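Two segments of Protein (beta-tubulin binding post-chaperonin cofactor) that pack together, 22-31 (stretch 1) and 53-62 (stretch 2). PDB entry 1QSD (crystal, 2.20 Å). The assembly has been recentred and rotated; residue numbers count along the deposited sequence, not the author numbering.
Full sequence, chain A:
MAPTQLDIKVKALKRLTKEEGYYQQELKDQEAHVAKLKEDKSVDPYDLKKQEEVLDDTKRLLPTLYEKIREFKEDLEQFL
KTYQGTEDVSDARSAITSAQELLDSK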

# COMPACT_ATOMS: atom_id res chain seq x y z
N TYR A 22 2.60 1.21 -7.97
CA TYR A 22 3.20 1.69 -6.73
C TYR A 22 3.35 0.53 -5.76
O TYR A 22 4.43 0.31 -5.22
CB TYR A 22 2.32 2.78 -6.12
CG TYR A 22 2.54 4.14 -6.75
CD1 TYR A 22 3.49 4.30 -7.77
CD2 TYR A 22 1.84 5.27 -6.31
CE1 TYR A 22 3.75 5.55 -8.33
CE2 TYR A 22 2.09 6.53 -6.86
CZ TYR A 22 3.05 6.66 -7.87
OH TYR A 22 3.31 7.91 -8.41
N TYR A 23 2.27 -0.21 -5.56
CA TYR A 23 2.27 -1.36 -4.67
C TYR A 23 3.22 -2.46 -5.16
O TYR A 23 3.83 -3.18 -4.35
CB TYR A 23 0.85 -1.90 -4.50
CG TYR A 23 -0.06 -1.07 -3.61
CD1 TYR A 23 0.06 0.32 -3.51
CD2 TYR A 23 -1.07 -1.69 -2.86
CE1 TYR A 23 -0.80 1.08 -2.67
CE2 TYR A 23 -1.92 -0.95 -2.03
CZ TYR A 23 -1.79 0.43 -1.93
OH TYR A 23 -2.67 1.08 -1.09
N GLN A 24 3.39 -2.57 -6.47
CA GLN A 24 4.27 -3.57 -7.04
C GLN A 24 5.74 -3.24 -6.77
O GLN A 24 6.59 -4.13 -6.78
CB GLN A 24 4.03 -3.72 -8.54
CG GLN A 24 4.14 -5.17 -9.08
CD GLN A 24 2.95 -6.06 -8.73
OE1 GLN A 24 3.09 -7.27 -8.58
NE2 GLN A 24 1.76 -5.47 -8.63
N GLN A 25 6.04 -1.96 -6.54
CA GLN A 25 7.41 -1.52 -6.22
C GLN A 25 7.74 -1.92 -4.78
O GLN A 25 8.83 -2.41 -4.49
CB GLN A 25 7.54 0.01 -6.30
CG GLN A 25 7.12 0.66 -7.61
CD GLN A 25 7.01 2.19 -7.50
OE1 GLN A 25 7.30 2.91 -8.46
NE2 GLN A 25 6.57 2.69 -6.34
N GLU A 26 6.78 -1.67 -3.88
CA GLU A 26 6.91 -2.00 -2.46
C GLU A 26 7.17 -3.49 -2.32
O GLU A 26 8.11 -3.90 -1.65
CB GLU A 26 5.62 -1.63 -1.73
CG GLU A 26 5.79 -0.64 -0.57
CD GLU A 26 6.03 -1.31 0.78
OE1 GLU A 26 7.18 -1.27 1.28
OE2 GLU A 26 5.06 -1.86 1.35
N LEU A 27 6.33 -4.29 -2.97
CA LEU A 27 6.43 -5.74 -2.94
C LEU A 27 7.80 -6.24 -3.40
O LEU A 27 8.41 -7.10 -2.74
CB LEU A 27 5.35 -6.36 -3.82
CG LEU A 27 5.16 -7.87 -3.71
CD1 LEU A 27 4.69 -8.23 -2.29
CD2 LEU A 27 4.15 -8.35 -4.73
N LYS A 28 8.30 -5.70 -4.50
CA LYS A 28 9.59 -6.10 -5.05
C LYS A 28 10.74 -5.79 -4.10
O LYS A 28 11.67 -6.57 -3.96
CB LYS A 28 9.82 -5.42 -6.40
CG LYS A 28 11.07 -5.90 -7.09
CD LYS A 28 11.09 -5.61 -8.59
CE LYS A 28 12.31 -6.28 -9.23
NZ LYS A 28 12.39 -6.12 -10.71
N ASP A 29 10.66 -4.63 -3.46
CA ASP A 29 11.66 -4.18 -2.51
C ASP A 29 11.67 -5.05 -1.22
O ASP A 29 12.73 -5.27 -0.62
CB ASP A 29 11.41 -2.71 -2.17
CG ASP A 29 12.52 -2.10 -1.34
OD1 ASP A 29 12.25 -1.72 -0.18
OD2 ASP A 29 13.66 -2.00 -1.85
N GLN A 30 10.50 -5.54 -0.81
CA GLN A 30 10.38 -6.38 0.38
C GLN A 30 10.93 -7.80 0.15
O GLN A 30 11.52 -8.39 1.05
CB GLN A 30 8.93 -6.44 0.86
CG GLN A 30 8.46 -5.18 1.59
CD GLN A 30 7.03 -5.29 2.09
OE1 GLN A 30 6.68 -6.22 2.81
NE2 GLN A 30 6.20 -4.34 1.71
N GLU A 31 10.71 -8.34 -1.04
CA GLU A 31 11.21 -9.67 -1.38
C GLU A 31 12.74 -9.67 -1.44
O GLU A 31 13.39 -10.67 -1.14
CB GLU A 31 10.65 -10.13 -2.72
CG GLU A 31 9.22 -10.61 -2.65
CD GLU A 31 8.56 -10.61 -4.00
OE1 GLU A 31 9.25 -10.90 -4.99
OE2 GLU A 31 7.35 -10.29 -4.09
N GLU A 53 6.26 -12.51 7.36
CA GLU A 53 4.90 -12.19 7.73
C GLU A 53 4.48 -10.86 7.10
O GLU A 53 3.38 -10.74 6.56
CB GLU A 53 4.79 -12.12 9.25
CG GLU A 53 4.34 -10.76 9.82
CD GLU A 53 4.89 -10.46 11.21
OE1 GLU A 53 4.21 -10.74 12.22
OE2 GLU A 53 6.00 -9.91 11.29
N VAL A 54 5.37 -9.85 7.16
CA VAL A 54 5.06 -8.54 6.59
C VAL A 54 4.90 -8.67 5.08
O VAL A 54 3.95 -8.14 4.50
CB VAL A 54 6.13 -7.47 6.93
CG1 VAL A 54 5.93 -6.22 6.07
CG2 VAL A 54 6.03 -7.09 8.40
N LEU A 55 5.81 -9.42 4.45
CA LEU A 55 5.72 -9.60 3.01
C LEU A 55 4.35 -10.19 2.64
O LEU A 55 3.67 -9.66 1.77
CB LEU A 55 6.85 -10.50 2.49
CG LEU A 55 6.87 -10.73 0.96
CD1 LEU A 55 7.11 -9.42 0.25
CD2 LEU A 55 7.91 -11.74 0.56
N ASP A 56 3.93 -11.23 3.36
CA ASP A 56 2.65 -11.91 3.12
C ASP A 56 1.49 -10.94 3.17
O ASP A 56 0.52 -11.10 2.43
CB ASP A 56 2.41 -13.04 4.14
CG ASP A 56 3.39 -14.21 4.00
OD1 ASP A 56 3.35 -15.11 4.86
OD2 ASP A 56 4.20 -14.25 3.05
N ASP A 57 1.55 -9.98 4.08
CA ASP A 57 0.49 -8.99 4.20
C ASP A 57 0.44 -8.14 2.95
O ASP A 57 -0.62 -8.00 2.32
CB ASP A 57 0.70 -8.13 5.45
CG ASP A 57 0.23 -8.83 6.71
OD1 ASP A 57 -0.30 -8.14 7.61
OD2 ASP A 57 0.38 -10.07 6.79
N THR A 58 1.59 -7.59 2.57
CA THR A 58 1.70 -6.77 1.38
C THR A 58 1.06 -7.52 0.20
O THR A 58 0.21 -6.99 -0.48
CB THR A 58 3.17 -6.48 1.07
OG1 THR A 58 3.78 -5.86 2.22
CG2 THR A 58 3.31 -5.56 -0.12
N LYS A 59 1.44 -8.77 0.01
CA LYS A 59 0.89 -9.58 -1.07
C LYS A 59 -0.64 -9.70 -1.06
O LYS A 59 -1.27 -9.62 -2.12
CB LYS A 59 1.50 -10.98 -1.06
CG LYS A 59 2.93 -11.07 -1.53
CD LYS A 59 3.44 -12.50 -1.45
CE LYS A 59 4.82 -12.63 -2.08
NZ LYS A 59 5.33 -14.04 -2.02
N ARG A 60 -1.25 -9.86 0.11
CA ARG A 60 -2.70 -10.02 0.22
C ARG A 60 -3.49 -8.84 -0.40
O ARG A 60 -4.62 -8.99 -0.87
CB ARG A 60 -3.09 -10.27 1.69
CG ARG A 60 -3.67 -9.06 2.46
CD ARG A 60 -3.45 -9.13 3.99
NE ARG A 60 -3.70 -10.45 4.56
CZ ARG A 60 -3.13 -10.88 5.69
NH1 ARG A 60 -2.30 -10.09 6.35
NH2 ARG A 60 -3.35 -12.12 6.12
N LEU A 61 -2.82 -7.70 -0.48
CA LEU A 61 -3.36 -6.46 -1.03
C LEU A 61 -3.56 -6.46 -2.54
O LEU A 61 -4.41 -5.75 -3.07
CB LEU A 61 -2.40 -5.33 -0.70
CG LEU A 61 -2.86 -4.04 -0.05
CD1 LEU A 61 -1.61 -3.24 0.20
CD2 LEU A 61 -3.82 -3.29 -0.94
N LEU A 62 -2.72 -7.22 -3.25
CA LEU A 62 -2.79 -7.27 -4.70
C LEU A 62 -4.02 -7.90 -5.32
O LEU A 62 -4.60 -7.31 -6.23
CB LEU A 62 -1.54 -7.90 -5.28
CG LEU A 62 -0.31 -7.00 -5.15
CD1 LEU A 62 0.83 -7.59 -5.94
CD2 LEU A 62 -0.64 -5.60 -5.66

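This is an antiparallel helix-helix contact, built on a leucine set as a knob into the facing helix and pinned by a single side-chain hydrogen bond at a glutamine-threonine pair. Both stretches are interior segments of longer helices, with 157° between their N-to-C directions and a closest axis approach of 10.0 Å. The register runs in opposite senses: Tyr23 lies across from Leu62, Leu27 from Thr58, and Gln30 from Leu55. Spacings of three and four residues bring successive turns of each helix to the same face, and the CA atoms draw together along the contact, from 7.8 Å between Tyr23 CA and Leu62 CA to 6.2 Å between Gln30 CA and Leu55 CA.

Leu27 is the central knob. Its CA-to-CB bond points sideways, but the t, p rotamer brings the end of the side chain into a hole lined by Leu55, Thr58, Lys59 and Leu62. Leu27 CD1 lies 3.7 Å from both Leu55 CD1 and Thr58 CG2, and 3.4 Å from Lys59 CG, so the lysine contributes its aliphatic stem to an apolar wall. The other methyl, Leu27 CD2, reaches Leu62 CD1 at 3.6 Å. Leu62 has the largest area covered by the opposing stretch, and it also receives Gln24, whose OE1 lies 3.5 Å from Leu62 CD1.

At the Tyr23 end the packing is again apolar. The CA-to-CB bond of Tyr23 points toward the partner helix, and Leu61 CD2 meets the edge of its ring, near the ring plane, 3.2 Å from Tyr23 CE2.

The polar rule is written at Gln30. In its m, t rotamer the side chain extends across the interface, and Gln30 NE2 donates to Thr58 OG1 at 2.9 Å. Threonine suits this site because it presents two chemistries at once: the hydroxyl accepts from Gln30 while the methyl packs against Leu27. Gln30 is similarly mixed, with Gln30 CB 3.5 Å from Leu55 CD1. Glu26 OE2 approaches Gln30 NE2 to 2.8 Å within the same helix.

Longer side chains add carbon contacts of their own. Glu31 CG rests 3.6 Å from Leu55 CD2, while Glu31 OE2 comes within 4.0 Å of Lys59 CE. Together the two stretches bury 561 Å², a modest area in which one well-seated leucine and one directional polar bond sit side by side.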